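Local atomic coordinates of glycoside hydrolase YxiA (Bacillus licheniformis, PDB entry 3LV4), a protein that is a calcium-binding family 43 glycoside hydrolase that probably cleaves glycosidic bonds in L-arabinan. Residues Y26-H31 with D111-P116; S34-D39 with T44-S49; H308-F311 with E317-V320. All coordinates share one frame; numbering follows the deposited sequence.

Interaction 1: Y26-H31 with D111-P116; sequences YVFGSH and DDIEGP
Ile113 meets two aromatic side chains of strand 24-29, Tyr26 and Phe28. They point to the same side of their strand, and the isoleucine reaches both with different branches. Its CG2 methyl lies over one face of the Tyr26 ring, 3.8 Å from the centroid and 27° off the ring normal, a CH-pi contact. The methyl is shifted toward the phenol end, where Ile113 CG2 comes 3.5 Å from Tyr26 CZ. Ile113 CD1 touches the same ring farther back, 3.6 Å from Tyr26 CD1. With CG1 of Ile113 anti to the backbone N (chi1 -165°), that methylene faces Phe28 instead, 3.9 Å from Phe28 CZ. The carbonyl of the same isoleucine sits at the Phe28 ring edge, with Ile113 O 3.4 Å from Phe28 CZ. This is the close-packed, buried part, and Ile19 of strand 17-21 adds to it.

The outer side is polar and partly open to solvent. The extended chain of Glu114 crosses the Tyr26 ring at about a right angle. Tyr26 OH donates to Glu114 OE2 at 2.8 Å, with the carboxylate oxygen in the plane of the ring and using its anti lone pair. That oxygen also forms a salt bridge with Lys36, so a phenol and an ammonium group both grip it.

Asp112 to Gly115 form a type I beta turn, closed by Gly115 N to Asp112 O at 2.9 Å. The turn lies between strands 103-110 and 118-126. The arrangement joins neighbouring four-stranded antiparallel sheets, consistent with the blades of the family 43 five-bladed beta-propeller.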
loop_
_atom_site.group_PDB
_atom_site.type_symbol
_atom_site.label_atom_id
_atom_site.label_comp_id
_atom_site.label_asym_id
_atom_site.label_seq_id
_atom_site.Cartn_x
_atom_site.Cartn_y
_atom_site.Cartn_z
ATOM N N TYR A 26 1.270 15.619 0.040
ATOM C CA TYR A 26 -0.050 15.502 0.636
ATOM C C TYR A 26 -0.460 14.046 0.711
ATOM O O TYR A 26 -0.109 13.256 -0.165
ATOM C CB TYR A 26 -1.074 16.266 -0.213
ATOM C CG TYR A 26 -0.910 17.758 -0.133
ATOM C CD1 TYR A 26 -0.026 18.425 -0.974
ATOM C CD2 TYR A 26 -1.640 18.504 0.786
ATOM C CE1 TYR A 26 0.128 19.802 -0.897
ATOM C CE2 TYR A 26 -1.492 19.873 0.874
ATOM C CZ TYR A 26 -0.611 20.520 0.033
ATOM O OH TYR A 26 -0.470 21.889 0.126
ATOM N N VAL A 27 -1.189 13.684 1.764
ATOM C CA VAL A 27 -1.906 12.417 1.772
ATOM C C VAL A 27 -3.399 12.666 1.919
ATOM O O VAL A 27 -3.831 13.481 2.748
ATOM C CB VAL A 27 -1.412 11.426 2.863
ATOM C CG1 VAL A 27 -0.057 10.826 2.466
ATOM C CG2 VAL A 27 -1.364 12.097 4.242
ATOM N N PHE A 28 -4.180 11.980 1.092
ATOM C CA PHE A 28 -5.639 12.045 1.182
ATOM C C PHE A 28 -6.144 10.668 1.546
ATOM O O PHE A 28 -5.761 9.674 0.921
ATOM C CB PHE A 28 -6.255 12.501 -0.147
ATOM C CG PHE A 28 -5.951 13.937 -0.490
ATOM C CD1 PHE A 28 -4.792 14.268 -1.179
ATOM C CD2 PHE A 28 -6.821 14.954 -0.107
ATOM C CE1 PHE A 28 -4.506 15.592 -1.488
ATOM C CE2 PHE A 28 -6.550 16.287 -0.419
ATOM C CZ PHE A 28 -5.387 16.607 -1.103
ATOM N N GLY A 29 -6.990 10.605 2.572
ATOM C CA GLY A 29 -7.439 9.328 3.095
ATOM C C GLY A 29 -8.937 9.275 3.260
ATOM O O GLY A 29 -9.654 10.189 2.837
ATOM N N SER A 30 -9.413 8.193 3.869
ATOM C CA SER A 30 -10.840 8.048 4.136
ATOM C C SER A 30 -11.357 9.137 5.083
ATOM O O SER A 30 -10.572 9.804 5.775
ATOM C CB SER A 30 -11.131 6.654 4.692
ATOM O OG SER A 30 -10.751 5.669 3.735
ATOM N N HIS A 31 -12.676 9.316 5.092
ATOM C CA HIS A 31 -13.341 10.297 5.957
ATOM C C HIS A 31 -12.901 11.715 5.627
ATOM O O HIS A 31 -12.901 12.602 6.491
ATOM C CB HIS A 31 -13.094 9.952 7.429
ATOM C CG HIS A 31 -13.364 8.513 7.737
ATOM N ND1 HIS A 31 -12.390 7.644 8.175
ATOM C CD2 HIS A 31 -14.491 7.779 7.599
ATOM C CE1 HIS A 31 -12.916 6.439 8.329
ATOM N NE2 HIS A 31 -14.189 6.496 7.986
ATOM N N ASP A 111 -9.134 23.600 -8.098
ATOM C CA ASP A 111 -8.059 24.396 -8.691
ATOM C C ASP A 111 -6.810 24.293 -7.830
ATOM O O ASP A 111 -5.689 24.276 -8.335
ATOM C CB ASP A 111 -8.461 25.872 -8.804
ATOM C CG ASP A 111 -9.596 26.097 -9.780
ATOM O OD1 ASP A 111 -9.720 25.323 -10.752
ATOM O OD2 ASP A 111 -10.365 27.059 -9.569
ATOM N N ASP A 112 -7.027 24.236 -6.524
ATOM C CA ASP A 112 -5.957 24.164 -5.540
ATOM C C ASP A 112 -6.022 22.838 -4.805
ATOM O O ASP A 112 -7.111 22.342 -4.519
ATOM C CB ASP A 112 -6.096 25.301 -4.536
ATOM C CG ASP A 112 -5.305 26.516 -4.933
ATOM O OD1 ASP A 112 -4.183 26.690 -4.397
ATOM O OD2 ASP A 112 -5.798 27.286 -5.787
ATOM N N ILE A 113 -4.862 22.275 -4.479
ATOM C CA ILE A 113 -4.835 20.929 -3.929
ATOM C C ILE A 113 -5.565 20.801 -2.586
ATOM O O ILE A 113 -6.083 19.732 -2.266
ATOM C CB ILE A 113 -3.400 20.369 -3.829
ATOM C CG1 ILE A 113 -3.446 18.849 -3.598
ATOM C CG2 ILE A 113 -2.607 21.111 -2.755
ATOM C CD1 ILE A 113 -2.170 18.160 -3.887
ATOM N N GLU A 114 -5.629 21.884 -1.813
ATOM C CA GLU A 114 -6.324 21.835 -0.531
ATOM C C GLU A 114 -7.798 22.224 -0.632
ATOM O O GLU A 114 -8.464 22.426 0.385
ATOM C CB GLU A 114 -5.606 22.674 0.532
ATOM C CG GLU A 114 -4.207 22.158 0.837
ATOM C CD GLU A 114 -3.538 22.893 1.976
ATOM O OE1 GLU A 114 -4.248 23.376 2.882
ATOM O OE2 GLU A 114 -2.297 22.971 1.976
ATOM N N GLY A 115 -8.308 22.310 -1.854
ATOM C CA GLY A 115 -9.728 22.539 -2.059
ATOM C C GLY A 115 -10.100 23.972 -2.375
ATOM O O GLY A 115 -9.234 24.841 -2.453
ATOM N N PRO A 116 -11.400 24.233 -2.555
ATOM C CA PRO A 116 -12.454 23.217 -2.445
ATOM C C PRO A 116 -12.583 22.361 -3.702
ATOM O O PRO A 116 -12.290 22.821 -4.811
ATOM C CB PRO A 116 -13.722 24.058 -2.264
ATOM C CG PRO A 116 -13.423 25.328 -3.023
ATOM C CD PRO A 116 -11.945 25.579 -2.820
#

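Interaction 2: S34-D39 with T44-S49; sequences SAKSTD and TQISSS
Strands 34-37 and 44-47 run antiparallel; the axes of these short segments come within 4.5 Å, with 146° between their directions. They form a beta hairpin with a classic beta bulge, in which Ile46 and Ser47 both face Ser34. Ser34 O therefore accepts two backbone bonds from the same face of its carbonyl plane. Ile46 N donates to Ser34 O at 2.9 Å, and the bond from Ser47 N is longer. Beyond the bulge, Lys36 and Thr44 form a regular hydrogen-bonded pair, with Thr44 N donating to Lys36 O at 2.8 Å.

At the bulge the Ile46 side chain points toward the partner strand. Its CD1 methyl rests against the aliphatic part of Lys36, 3.7 Å from Lys36 CG, and the two side chains cross at about a right angle. Lys36 CG stands between its backbone N and carbonyl carbon (chi1 61°), which brings the methylene against that methyl. The ammonium end goes on to a salt bridge with Glu114.

Ser34 and Ser47 point to the same face. Ser34 OG donates to Ser47 OG at 2.9 Å, and Ser47 OG is also bonded to the backbone O of Leu32. On the other face Gln45 bends back at chi2 (89°). Its NE2 donates to Ser47 O at 2.9 Å, reaching that oxygen from the carbonyl face opposite the one used by Ser34 N.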
loop_
_atom_site.group_PDB
_atom_site.type_symbol
_atom_site.label_atom_id
_atom_site.label_comp_id
_atom_site.label_asym_id
_atom_site.label_seq_id
_atom_site.Cartn_x
_atom_site.Cartn_y
_atom_site.Cartn_z
ATOM N N SER A 34 -6.880 14.454 5.560
ATOM C CA SER A 34 -5.691 14.803 4.789
ATOM C C SER A 34 -4.613 15.433 5.660
ATOM O O SER A 34 -4.886 15.941 6.754
ATOM C CB SER A 34 -6.042 15.752 3.637
ATOM O OG SER A 34 -6.533 16.992 4.123
ATOM N N ALA A 35 -3.382 15.390 5.165
ATOM C CA ALA A 35 -2.234 15.921 5.894
ATOM C C ALA A 35 -1.167 16.292 4.892
ATOM O O ALA A 35 -1.216 15.855 3.741
ATOM C CB ALA A 35 -1.697 14.891 6.875
ATOM N N LYS A 36 -0.200 17.098 5.320
ATOM C CA LYS A 36 0.866 17.505 4.418
ATOM C C LYS A 36 2.199 17.597 5.146
ATOM O O LYS A 36 2.243 17.739 6.373
ATOM C CB LYS A 36 0.532 18.846 3.755
ATOM C CG LYS A 36 0.364 19.999 4.736
ATOM C CD LYS A 36 0.235 21.331 4.008
ATOM C CE LYS A 36 -0.262 22.423 4.937
ATOM N NZ LYS A 36 -0.469 23.724 4.203
ATOM N N SER A 37 3.283 17.513 4.382
ATOM C CA SER A 37 4.627 17.653 4.944
ATOM C C SER A 37 5.574 17.989 3.815
ATOM O O SER A 37 5.277 17.719 2.650
ATOM C CB SER A 37 5.086 16.356 5.611
ATOM O OG SER A 37 5.300 15.337 4.651
ATOM N N THR A 38 6.722 18.565 4.148
ATOM C CA THR A 38 7.749 18.767 3.136
ATOM C C THR A 38 8.857 17.723 3.236
ATOM O O THR A 38 9.692 17.619 2.335
ATOM C CB THR A 38 8.387 20.158 3.231
ATOM O OG1 THR A 38 8.872 20.365 4.560
ATOM C CG2 THR A 38 7.380 21.245 2.866
ATOM N N ASP A 39 8.873 16.952 4.322
ATOM C CA ASP A 39 9.984 16.029 4.559
ATOM C C ASP A 39 9.580 14.566 4.746
ATOM O O ASP A 39 10.440 13.719 4.961
ATOM C CB ASP A 39 10.831 16.495 5.751
ATOM C CG ASP A 39 10.042 16.540 7.051
ATOM O OD1 ASP A 39 8.859 16.139 7.061
ATOM O OD2 ASP A 39 10.610 16.984 8.070
ATOM N N THR A 44 1.473 17.752 9.030
ATOM C CA THR A 44 0.488 18.646 9.599
ATOM C C THR A 44 -0.901 18.172 9.193
ATOM O O THR A 44 -1.171 17.950 8.014
ATOM C CB THR A 44 0.711 20.077 9.098
ATOM O OG1 THR A 44 1.986 20.539 9.563
ATOM C CG2 THR A 44 -0.384 21.006 9.602
ATOM N N GLN A 45 -1.777 17.992 10.170
ATOM C CA GLN A 45 -3.135 17.557 9.876
ATOM C C GLN A 45 -3.920 18.700 9.239
ATOM O O GLN A 45 -3.944 19.812 9.764
ATOM C CB GLN A 45 -3.831 17.096 11.157
ATOM C CG GLN A 45 -5.138 16.356 10.916
ATOM C CD GLN A 45 -4.922 14.868 10.744
ATOM O OE1 GLN A 45 -4.173 14.249 11.507
ATOM N NE2 GLN A 45 -5.576 14.283 9.742
ATOM N N ILE A 46 -4.563 18.428 8.108
ATOM C CA ILE A 46 -5.381 19.439 7.442
ATOM C C ILE A 46 -6.868 19.227 7.712
ATOM O O ILE A 46 -7.599 20.183 8.007
ATOM C CB ILE A 46 -5.143 19.456 5.921
ATOM C CG1 ILE A 46 -3.697 19.831 5.602
ATOM C CG2 ILE A 46 -6.103 20.433 5.233
ATOM C CD1 ILE A 46 -3.293 19.441 4.185
ATOM N N SER A 47 -7.305 17.974 7.615
ATOM C CA SER A 47 -8.702 17.605 7.844
ATOM C C SER A 47 -8.747 16.178 8.390
ATOM O O SER A 47 -7.793 15.417 8.190
ATOM C CB SER A 47 -9.499 17.706 6.540
ATOM O OG SER A 47 -9.007 16.801 5.561
ATOM N N SER A 48 -9.852 15.810 9.051
ATOM C CA SER A 48 -9.927 14.533 9.769
ATOM C C SER A 48 -11.216 13.740 9.573
ATOM O O SER A 48 -11.223 12.515 9.735
ATOM C CB SER A 48 -9.720 14.760 11.264
ATOM O OG SER A 48 -8.438 15.301 11.494
ATOM N N SER A 49 -12.307 14.425 9.253
ATOM C CA SER A 49 -13.587 13.739 9.113
ATOM C C SER A 49 -14.540 14.471 8.183
ATOM O O SER A 49 -14.308 15.621 7.806
ATOM C CB SER A 49 -14.252 13.523 10.481
ATOM O OG SER A 49 -14.728 14.746 11.026
#

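Interaction 3: H308-F311 with E317-V320; sequences HTRF and EHEV
Arg310 and His318 lie side by side and point the same way, with guanidinium and imidazole planes only 15° apart. The groups are offset: His318 CB, not the ring, lies over one guanidinium face, 4.1 Å from Arg310 NH1. Arg310 NE forms a salt bridge with Glu316. Farther along, the His308 and His318 rings are set obliquely, centroids 5.8 Å apart and planes at 60°. His14 binds this group together, stacked on His308 and edge-to-face with His318.

Phe311 crosses Glu319 at about a right angle. Its CZ is 3.9 Å from Glu319 CB, which lies in the ring plane at the edge. Glu319 CG is anti to the carbonyl carbon (chi1 -63°), and the extended chain then runs past the ring to salt bridges with Arg321 and Arg314. With an alanine in place of Phe311, the Glu319 methylenes would probably lose their apolar cover and a gap would open beside them.

Between the strands, Thr309 N donates to Glu319 O at 3.0 Å and Glu319 N to Thr309 O at 3.2 Å. Past this pair a water bridges Phe311 N and Glu317 O.

The weak hydrogen bond of His308 NE2 with Asp15 sets this imidazole beside the predicted proton acceptor.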
loop_
_atom_site.group_PDB
_atom_site.type_symbol
_atom_site.label_atom_id
_atom_site.label_comp_id
_atom_site.label_asym_id
_atom_site.label_seq_id
_atom_site.Cartn_x
_atom_site.Cartn_y
_atom_site.Cartn_z
ATOM N N HIS A 308 -1.029 3.451 6.483
ATOM C CA HIS A 308 -1.416 3.660 7.876
ATOM C C HIS A 308 -1.117 2.388 8.638
ATOM O O HIS A 308 -0.923 1.324 8.044
ATOM C CB HIS A 308 -2.890 4.051 8.033
ATOM C CG HIS A 308 -3.847 2.966 7.665
ATOM N ND1 HIS A 308 -4.011 1.818 8.421
ATOM C CD2 HIS A 308 -4.690 2.845 6.617
ATOM C CE1 HIS A 308 -4.916 1.044 7.851
ATOM N NE2 HIS A 308 -5.346 1.646 6.755
ATOM N N THR A 309 -1.062 2.493 9.957
ATOM C CA THR A 309 -0.850 1.304 10.754
ATOM C C THR A 309 -1.446 1.473 12.133
ATOM O O THR A 309 -1.560 2.586 12.635
ATOM C CB THR A 309 0.646 0.912 10.827
ATOM O OG1 THR A 309 0.773 -0.370 11.461
ATOM C CG2 THR A 309 1.462 1.953 11.601
ATOM N N ARG A 310 -1.862 0.352 12.716
ATOM C CA ARG A 310 -2.211 0.292 14.121
ATOM C C ARG A 310 -0.967 -0.187 14.881
ATOM O O ARG A 310 0.082 -0.382 14.269
ATOM C CB ARG A 310 -3.427 -0.612 14.319
ATOM C CG ARG A 310 -4.725 0.047 13.837
ATOM C CD ARG A 310 -5.704 -0.952 13.194
ATOM N NE ARG A 310 -7.036 -0.357 13.040
ATOM C CZ ARG A 310 -7.400 0.437 12.034
ATOM N NH1 ARG A 310 -6.545 0.723 11.058
ATOM N NH2 ARG A 310 -8.626 0.946 12.006
ATOM N N PHE A 311 -1.072 -0.357 16.198
ATOM C CA PHE A 311 0.115 -0.572 17.032
ATOM C C PHE A 311 -0.186 -1.545 18.157
ATOM O O PHE A 311 -1.272 -1.512 18.729
ATOM C CB PHE A 311 0.570 0.741 17.681
ATOM C CG PHE A 311 0.741 1.875 16.716
ATOM C CD1 PHE A 311 -0.283 2.797 16.525
ATOM C CD2 PHE A 311 1.928 2.032 16.015
ATOM C CE1 PHE A 311 -0.130 3.856 15.638
ATOM C CE2 PHE A 311 2.095 3.086 15.130
ATOM C CZ PHE A 311 1.060 4.001 14.937
ATOM N N GLU A 317 -6.282 2.711 17.303
ATOM C CA GLU A 317 -5.540 3.931 16.963
ATOM C C GLU A 317 -4.632 3.682 15.763
ATOM O O GLU A 317 -3.961 2.647 15.683
ATOM C CB GLU A 317 -4.685 4.406 18.139
ATOM C CG GLU A 317 -5.479 4.838 19.357
ATOM C CD GLU A 317 -4.597 5.187 20.546
ATOM O OE1 GLU A 317 -3.365 5.357 20.366
ATOM O OE2 GLU A 317 -5.145 5.285 21.667
ATOM N N HIS A 318 -4.598 4.632 14.835
ATOM C CA HIS A 318 -3.744 4.501 13.662
ATOM C C HIS A 318 -3.094 5.836 13.313
ATOM O O HIS A 318 -3.622 6.912 13.640
ATOM C CB HIS A 318 -4.531 3.941 12.475
ATOM C CG HIS A 318 -5.704 4.781 12.079
ATOM N ND1 HIS A 318 -5.615 5.783 11.138
ATOM C CD2 HIS A 318 -6.990 4.778 12.509
ATOM C CE1 HIS A 318 -6.799 6.359 10.999
ATOM N NE2 HIS A 318 -7.648 5.769 11.821
ATOM N N GLU A 319 -1.933 5.753 12.671
ATOM C CA GLU A 319 -1.201 6.920 12.197
ATOM C C GLU A 319 -0.580 6.584 10.849
ATOM O O GLU A 319 -0.483 5.413 10.470
ATOM C CB GLU A 319 -0.088 7.304 13.177
ATOM C CG GLU A 319 -0.585 7.715 14.556
ATOM C CD GLU A 319 0.548 7.969 15.531
ATOM O OE1 GLU A 319 1.715 7.790 15.152
ATOM O OE2 GLU A 319 0.276 8.351 16.682
ATOM N N VAL A 320 -0.152 7.619 10.139
ATOM C CA VAL A 320 0.541 7.466 8.875
ATOM C C VAL A 320 1.997 7.114 9.141
ATOM O O VAL A 320 2.622 7.672 10.049
ATOM C CB VAL A 320 0.503 8.781 8.063
ATOM C CG1 VAL A 320 1.373 8.662 6.817
ATOM C CG2 VAL A 320 -0.938 9.139 7.692
HETATM O O HOH W 1 -3.436 0.687 17.398
#

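How the interactions relate
Segment 26-31 of interaction 1 and both strands of interaction 2 belong to one four-stranded antiparallel sheet. The centres of these two contacts are about 9 Å apart and they touch, through Val27 with Ala35 and through the salt bridge of Glu114 with Lys36. Along the chain, interaction 2 falls between the two segments of interaction 1. Interaction 3 comes much later, in the sheet of strands 285-296 to 333-335. Its centre is about 20 Å from that of interaction 1 and about 15 Å from that of interaction 2, and it touches neither. All three belong to the family 43 part of the chain. Interaction 1 joins one probable blade to the next, whereas interaction 3 lies in a separate sheet beside predicted Asp15.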